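Local coordinates for DNA topoisomerase 2-associated protein PAT1 (Saccharomyces cerevisiae, PDB 5LMG) that activates mRNA decapping and represses translation, its C-terminal domain directly engaging the Dcp2 decapping enzyme and the Xrn1 exonuclease, at residues Trp81-Asp87 and Gln120-Ile124; Trp235-Tyr239 and Leu284-Lys289. The protein carries 2 engineered substitutions. All blocks are in the same frame, centred on the assembly; numbering follows the deposited sequence.

Contact 1 of 2, residues Trp81-Asp87 and Gln120-Ile124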
loop_
_atom_site.group_PDB
_atom_site.type_symbol
_atom_site.label_atom_id
_atom_site.label_comp_id
_atom_site.label_asym_id
_atom_site.label_seq_id
_atom_site.Cartn_x
_atom_site.Cartn_y
_atom_site.Cartn_z
ATOM N N TRP A 81 24.031 7.269 12.058
ATOM C CA TRP A 81 22.847 6.954 12.861
ATOM C C TRP A 81 22.395 8.192 13.646
ATOM O O TRP A 81 21.217 8.533 13.599
ATOM C CB TRP A 81 23.083 5.743 13.802
ATOM C CG TRP A 81 21.965 5.518 14.789
ATOM C CD1 TRP A 81 21.986 5.801 16.125
ATOM C CD2 TRP A 81 20.633 5.054 14.501
ATOM N NE1 TRP A 81 20.767 5.499 16.694
ATOM C CE2 TRP A 81 19.916 5.047 15.720
ATOM C CE3 TRP A 81 19.978 4.633 13.328
ATOM C CZ2 TRP A 81 18.580 4.630 15.804
ATOM C CZ3 TRP A 81 18.662 4.196 13.418
ATOM C CH2 TRP A 81 17.976 4.201 14.643
ATOM N N GLU A 82 23.343 8.888 14.299
ATOM C CA GLU A 82 23.073 10.106 15.070
ATOM C C GLU A 82 22.539 11.255 14.197
ATOM O O GLU A 82 21.649 11.980 14.638
ATOM C CB GLU A 82 24.307 10.541 15.871
ATOM C CG GLU A 82 24.484 9.765 17.166
ATOM C CD GLU A 82 25.591 10.284 18.064
ATOM O OE1 GLU A 82 25.421 11.375 18.656
ATOM O OE2 GLU A 82 26.622 9.587 18.195
ATOM N N ALA A 83 23.033 11.374 12.944
ATOM C CA ALA A 83 22.598 12.394 11.974
ATOM C C ALA A 83 21.142 12.197 11.476
ATOM O O ALA A 83 20.589 13.101 10.849
ATOM C CB ALA A 83 23.563 12.443 10.797
ATOM N N LEU A 84 20.519 11.038 11.783
ATOM C CA LEU A 84 19.139 10.703 11.400
ATOM C C LEU A 84 18.054 11.221 12.370
ATOM O O LEU A 84 16.893 11.352 11.963
ATOM C CB LEU A 84 18.970 9.188 11.181
ATOM C CG LEU A 84 19.694 8.518 10.012
ATOM C CD1 LEU A 84 19.490 7.017 10.060
ATOM C CD2 LEU A 84 19.202 9.039 8.669
ATOM N N HIS A 85 18.423 11.481 13.647
ATOM C CA HIS A 85 17.555 12.007 14.718
ATOM C C HIS A 85 16.298 11.166 14.991
ATOM O O HIS A 85 15.223 11.735 15.193
ATOM C CB HIS A 85 17.179 13.483 14.438
ATOM C CG HIS A 85 18.340 14.421 14.479
ATOM N ND1 HIS A 85 19.273 14.458 13.462
ATOM C CD2 HIS A 85 18.671 15.342 15.412
ATOM C CE1 HIS A 85 20.147 15.390 13.809
ATOM N NE2 HIS A 85 19.825 15.949 14.977
ATOM N N ILE A 86 16.422 9.822 14.987
ATOM C CA ILE A 86 15.287 8.922 15.233
ATOM C C ILE A 86 14.847 8.969 16.714
ATOM O O ILE A 86 13.644 9.058 16.981
ATOM C CB ILE A 86 15.557 7.482 14.696
ATOM C CG1 ILE A 86 15.087 7.362 13.241
ATOM C CG2 ILE A 86 14.895 6.376 15.545
ATOM C CD1 ILE A 86 16.154 7.299 12.295
ATOM N N ASP A 87 15.815 8.947 17.660
ATOM C CA ASP A 87 15.548 8.994 19.106
ATOM C C ASP A 87 15.294 10.427 19.632
ATOM O O ASP A 87 15.108 10.622 20.840
ATOM C CB ASP A 87 16.666 8.281 19.896
ATOM C CG ASP A 87 16.724 6.775 19.680
ATOM O OD1 ASP A 87 15.669 6.113 19.807
ATOM O OD2 ASP A 87 17.834 6.255 19.430
ATOM N N GLN A 120 18.297 -1.010 14.861
ATOM C CA GLN A 120 18.305 0.334 14.268
ATOM C C GLN A 120 17.243 0.420 13.158
ATOM O O GLN A 120 16.446 1.364 13.148
ATOM C CB GLN A 120 19.697 0.690 13.718
ATOM C CG GLN A 120 20.699 1.088 14.800
ATOM C CD GLN A 120 22.085 1.281 14.237
ATOM O OE1 GLN A 120 22.542 0.538 13.364
ATOM N NE2 GLN A 120 22.788 2.288 14.725
ATOM N N LYS A 121 17.203 -0.603 12.270
ATOM C CA LYS A 121 16.241 -0.744 11.178
ATOM C C LYS A 121 14.805 -0.854 11.748
ATOM O O LYS A 121 13.879 -0.270 11.190
ATOM C CB LYS A 121 16.564 -1.985 10.330
ATOM C CG LYS A 121 17.835 -1.894 9.497
ATOM C CD LYS A 121 18.142 -3.244 8.861
ATOM C CE LYS A 121 19.361 -3.201 7.980
ATOM N NZ LYS A 121 19.615 -4.521 7.348
ATOM N N LEU A 122 14.633 -1.614 12.855
ATOM C CA LEU A 122 13.344 -1.791 13.526
ATOM C C LEU A 122 12.870 -0.458 14.122
ATOM O O LEU A 122 11.695 -0.127 13.983
ATOM C CB LEU A 122 13.437 -2.907 14.591
ATOM C CG LEU A 122 12.154 -3.613 15.091
ATOM C CD1 LEU A 122 11.739 -3.112 16.439
ATOM C CD2 LEU A 122 11.010 -3.607 14.083
ATOM N N LYS A 123 13.800 0.339 14.701
ATOM C CA LYS A 123 13.507 1.674 15.254
ATOM C C LYS A 123 12.996 2.651 14.177
ATOM O O LYS A 123 12.117 3.471 14.461
ATOM C CB LYS A 123 14.734 2.263 15.957
ATOM C CG LYS A 123 14.884 1.812 17.402
ATOM C CD LYS A 123 16.128 2.434 18.037
ATOM C CE LYS A 123 16.344 1.994 19.465
ATOM N NZ LYS A 123 15.365 2.619 20.396
ATOM N N ILE A 124 13.527 2.542 12.949
ATOM C CA ILE A 124 13.104 3.350 11.796
ATOM C C ILE A 124 11.653 2.995 11.427
ATOM O O ILE A 124 10.828 3.902 11.309
ATOM C CB ILE A 124 14.089 3.239 10.601
ATOM C CG1 ILE A 124 15.394 4.037 10.914
ATOM C CG2 ILE A 124 13.429 3.698 9.274
ATOM C CD1 ILE A 124 16.516 3.960 9.907
#

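Contact 2 of 2, residues Trp235-Tyr239 and Leu284-Lys289. Engineered in segment 284-289: Ala-286 (natural residue Leu). With EDO (1,2-ethanediol), chain L.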
loop_
_atom_site.group_PDB
_atom_site.type_symbol
_atom_site.label_atom_id
_atom_site.label_comp_id
_atom_site.label_asym_id
_atom_site.label_seq_id
_atom_site.Cartn_x
_atom_site.Cartn_y
_atom_site.Cartn_z
ATOM N N TRP A 235 -2.244 -12.793 17.300
ATOM C CA TRP A 235 -2.575 -12.325 15.947
ATOM C C TRP A 235 -4.092 -12.225 15.753
ATOM O O TRP A 235 -4.558 -11.195 15.263
ATOM C CB TRP A 235 -1.868 -13.152 14.837
ATOM C CG TRP A 235 -2.300 -12.876 13.409
ATOM C CD1 TRP A 235 -2.561 -13.812 12.449
ATOM C CD2 TRP A 235 -2.503 -11.591 12.779
ATOM N NE1 TRP A 235 -2.916 -13.197 11.265
ATOM C CE2 TRP A 235 -2.912 -11.839 11.445
ATOM C CE3 TRP A 235 -2.420 -10.256 13.220
ATOM C CZ2 TRP A 235 -3.216 -10.805 10.547
ATOM C CZ3 TRP A 235 -2.764 -9.235 12.338
ATOM C CH2 TRP A 235 -3.137 -9.512 11.016
ATOM N N ASN A 236 -4.864 -13.238 16.214
ATOM C CA ASN A 236 -6.332 -13.220 16.134
ATOM C C ASN A 236 -6.900 -11.989 16.876
ATOM O O ASN A 236 -7.755 -11.278 16.332
ATOM C CB ASN A 236 -6.943 -14.527 16.668
ATOM C CG ASN A 236 -6.569 -15.758 15.866
ATOM O OD1 ASN A 236 -6.030 -16.732 16.403
ATOM N ND2 ASN A 236 -6.826 -15.748 14.561
ATOM N N GLU A 237 -6.342 -11.692 18.071
ATOM C CA GLU A 237 -6.710 -10.533 18.891
ATOM C C GLU A 237 -6.361 -9.194 18.185
ATOM O O GLU A 237 -7.196 -8.285 18.152
ATOM C CB GLU A 237 -6.045 -10.605 20.294
ATOM C CG GLU A 237 -6.443 -11.807 21.138
ATOM C CD GLU A 237 -7.934 -12.039 21.307
ATOM O OE1 GLU A 237 -8.654 -11.076 21.663
ATOM O OE2 GLU A 237 -8.387 -13.179 21.056
ATOM N N ILE A 238 -5.141 -9.083 17.625
ATOM C CA ILE A 238 -4.668 -7.861 16.987
ATOM C C ILE A 238 -5.403 -7.617 15.652
ATOM O O ILE A 238 -5.787 -6.475 15.382
ATOM C CB ILE A 238 -3.119 -7.819 16.895
ATOM C CG1 ILE A 238 -2.537 -7.743 18.347
ATOM C CG2 ILE A 238 -2.643 -6.631 16.018
ATOM C CD1 ILE A 238 -1.081 -7.804 18.493
ATOM N N TYR A 239 -5.662 -8.690 14.867
ATOM C CA TYR A 239 -6.442 -8.610 13.621
ATOM C C TYR A 239 -7.825 -8.004 13.948
ATOM O O TYR A 239 -8.278 -7.100 13.243
ATOM C CB TYR A 239 -6.619 -10.007 12.966
ATOM C CG TYR A 239 -7.579 -9.993 11.789
ATOM C CD1 TYR A 239 -8.954 -10.146 11.979
ATOM C CD2 TYR A 239 -7.119 -9.780 10.490
ATOM C CE1 TYR A 239 -9.848 -10.078 10.910
ATOM C CE2 TYR A 239 -8.006 -9.711 9.410
ATOM C CZ TYR A 239 -9.368 -9.871 9.624
ATOM O OH TYR A 239 -10.258 -9.804 8.575
ATOM N N LEU A 284 -6.963 -9.000 4.020
ATOM C CA LEU A 284 -7.892 -8.760 5.138
ATOM C C LEU A 284 -8.822 -9.974 5.304
ATOM O O LEU A 284 -8.933 -10.498 6.416
ATOM C CB LEU A 284 -8.690 -7.448 4.917
ATOM C CG LEU A 284 -9.596 -6.939 6.067
ATOM C CD1 LEU A 284 -8.789 -6.447 7.285
ATOM C CD2 LEU A 284 -10.534 -5.853 5.567
ATOM N N ALA A 285 -9.400 -10.475 4.189
ATOM C CA ALA A 285 -10.288 -11.642 4.177
ATOM C C ALA A 285 -9.603 -12.951 4.617
ATOM O O ALA A 285 -10.202 -13.719 5.379
ATOM C CB ALA A 285 -10.915 -11.808 2.803
ATOM N N ALA A 286 -8.361 -13.193 4.129
ATOM C CA ALA A 286 -7.530 -14.380 4.388
ATOM C C ALA A 286 -7.210 -14.599 5.856
ATOM O O ALA A 286 -7.164 -15.749 6.278
ATOM C CB ALA A 286 -6.243 -14.330 3.565
ATOM N N SER A 287 -7.014 -13.507 6.634
ATOM C CA SER A 287 -6.723 -13.567 8.068
ATOM C C SER A 287 -7.988 -13.464 8.947
ATOM O O SER A 287 -7.880 -13.517 10.169
ATOM C CB SER A 287 -5.706 -12.495 8.453
ATOM O OG SER A 287 -4.400 -12.842 8.023
ATOM N N GLY A 288 -9.163 -13.331 8.325
ATOM C CA GLY A 288 -10.429 -13.218 9.044
ATOM C C GLY A 288 -11.208 -14.511 9.189
ATOM O O GLY A 288 -11.077 -15.418 8.366
ATOM N N LYS A 289 -12.060 -14.589 10.219
ATOM C CA LYS A 289 -12.973 -15.722 10.427
ATOM C C LYS A 289 -14.161 -15.511 9.450
ATOM O O LYS A 289 -14.196 -14.493 8.751
ATOM C CB LYS A 289 -13.491 -15.753 11.881
ATOM C CG LYS A 289 -12.416 -15.889 12.966
ATOM C CD LYS A 289 -13.054 -16.078 14.341
ATOM C CE LYS A 289 -12.121 -15.813 15.504
ATOM N NZ LYS A 289 -10.955 -16.742 15.542
HETATM C C1 EDO L . -9.655 -13.336 14.512
HETATM O O1 EDO L . -9.952 -12.011 14.895
HETATM C C2 EDO L . -9.495 -13.402 12.980
HETATM O O2 EDO L . -8.685 -14.495 12.621
#

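Contact 1 of 2, residues Trp81-Asp87 and Gln120-Ile124
The indole of Trp-81 is the bump of this contact, and Gln-120 closes over one of its faces. CG of Gln-120 stands 3.8 Å from the centroid of the six-membered ring of Trp-81, 7° off the ring normal, which meets the geometry of a CH-pi contact. Farther out the amide tilts, its plane 37° from the ring, and NE2 comes within 3.3 Å of CG of Trp-81. The OE1 end is held by the backbone N of Asp-117. With CG of Trp-81 anti to the backbone N (chi1 171°), the six-membered ring enters the hollow between Gln-120 and Lys-123, and CG1 of Ile-124 meets its edge.

A second bump, CD1 of Ile-86, packs 3.6 Å from CG1 of Ile-124, the two side chains crossing at about a right angle. Beside the indole, OD1 of Asp-87 forms a long salt bridge of 3.6 Å with NZ of Lys-123, whose CD lies obliquely by the ring. Phe-96 and Phe-113 continue the apolar packing around Ile-124. The type I turn from Glu-82 to His-85 connects Trp-81 to Ile-86, and the whole is packing of helix 78-82 and the loop after it against helix 118-130, within a predominantly helical domain of the PAT1 family, which belongs to the TPR clan.

Contact 2 of 2, residues Trp235-Tyr239 and Leu284-Lys289
Tyr-239 reaches from helix 234-246 to the C-terminal end of helix 275-286, joining two helices of the helical domain of the PAT1 family, which belongs to the TPR clan. Its CA lies 7.4 Å from the CA of Ser-287, and chi1 of 172° turns CG away from the backbone N and sends the ring across to Leu-284 and Ser-287.

One direct hydrogen bond crosses the contact: OH of Tyr-239 donates to the backbone O of Leu-284 at 2.6 Å. The phenol oxygen sits well above the carbonyl plane, 46° out of it, with a C=O...donor angle of 132°.

Van der Waals packing surrounds that bond. The Ser-287 carbonyl lies over the tyrosine ring, its O 3.7 Å above the plane and over the centre, while CA of Gly-288 approaches the phenol end obliquely. CD1 of Leu-284 touches CE2 of Tyr-239. Ser-287 also faces Trp-235: OG lies in the indole plane, 3.5 Å from CZ2 at the ring edge. His-292 meets Tyr-239 edge-to-face, and Phe-178, Met-182 and Leu-185 of helix 178-191 pack on Trp-235.

The remaining polar links run through a 1,2-ethanediol, probably from the crystallisation liquor, so this bridge need not exist in solution. Its O1 donates to the backbone O of Asn-236. Its O2 accepts from ND2 of Asn-236 and donates to the backbone O of Ser-287 at 2.8 Å. Beside the diol runs the lysine chain, with CE of Lys-289 3.6 Å from the diol carbon C1.

In the fold
Contact 1 (81-87 with 120-124) closes before contact 2 (235-239 with 284-289) opens, so the two are in series along one chain. Their centres lie 31 Å apart and their nearest atoms about 14 Å apart, which excludes direct touch. Both belong to the part of the chain shared by the PAT1 family and are partly buried, with centres about 22 Å and 19 Å from the chain centre. In each an aromatic side chain spans the gap, Trp-81 onto helix 118-130 and Tyr-239 onto the end of helix 275-286 and the residues after it. The Gln-120 side chain is about 5 Å from a bound magnesium ion, whereas contact 2 has a 1,2-ethanediol hydrogen-bonded to both segments. Neither geometry by itself identifies a Dcp2-binding surface.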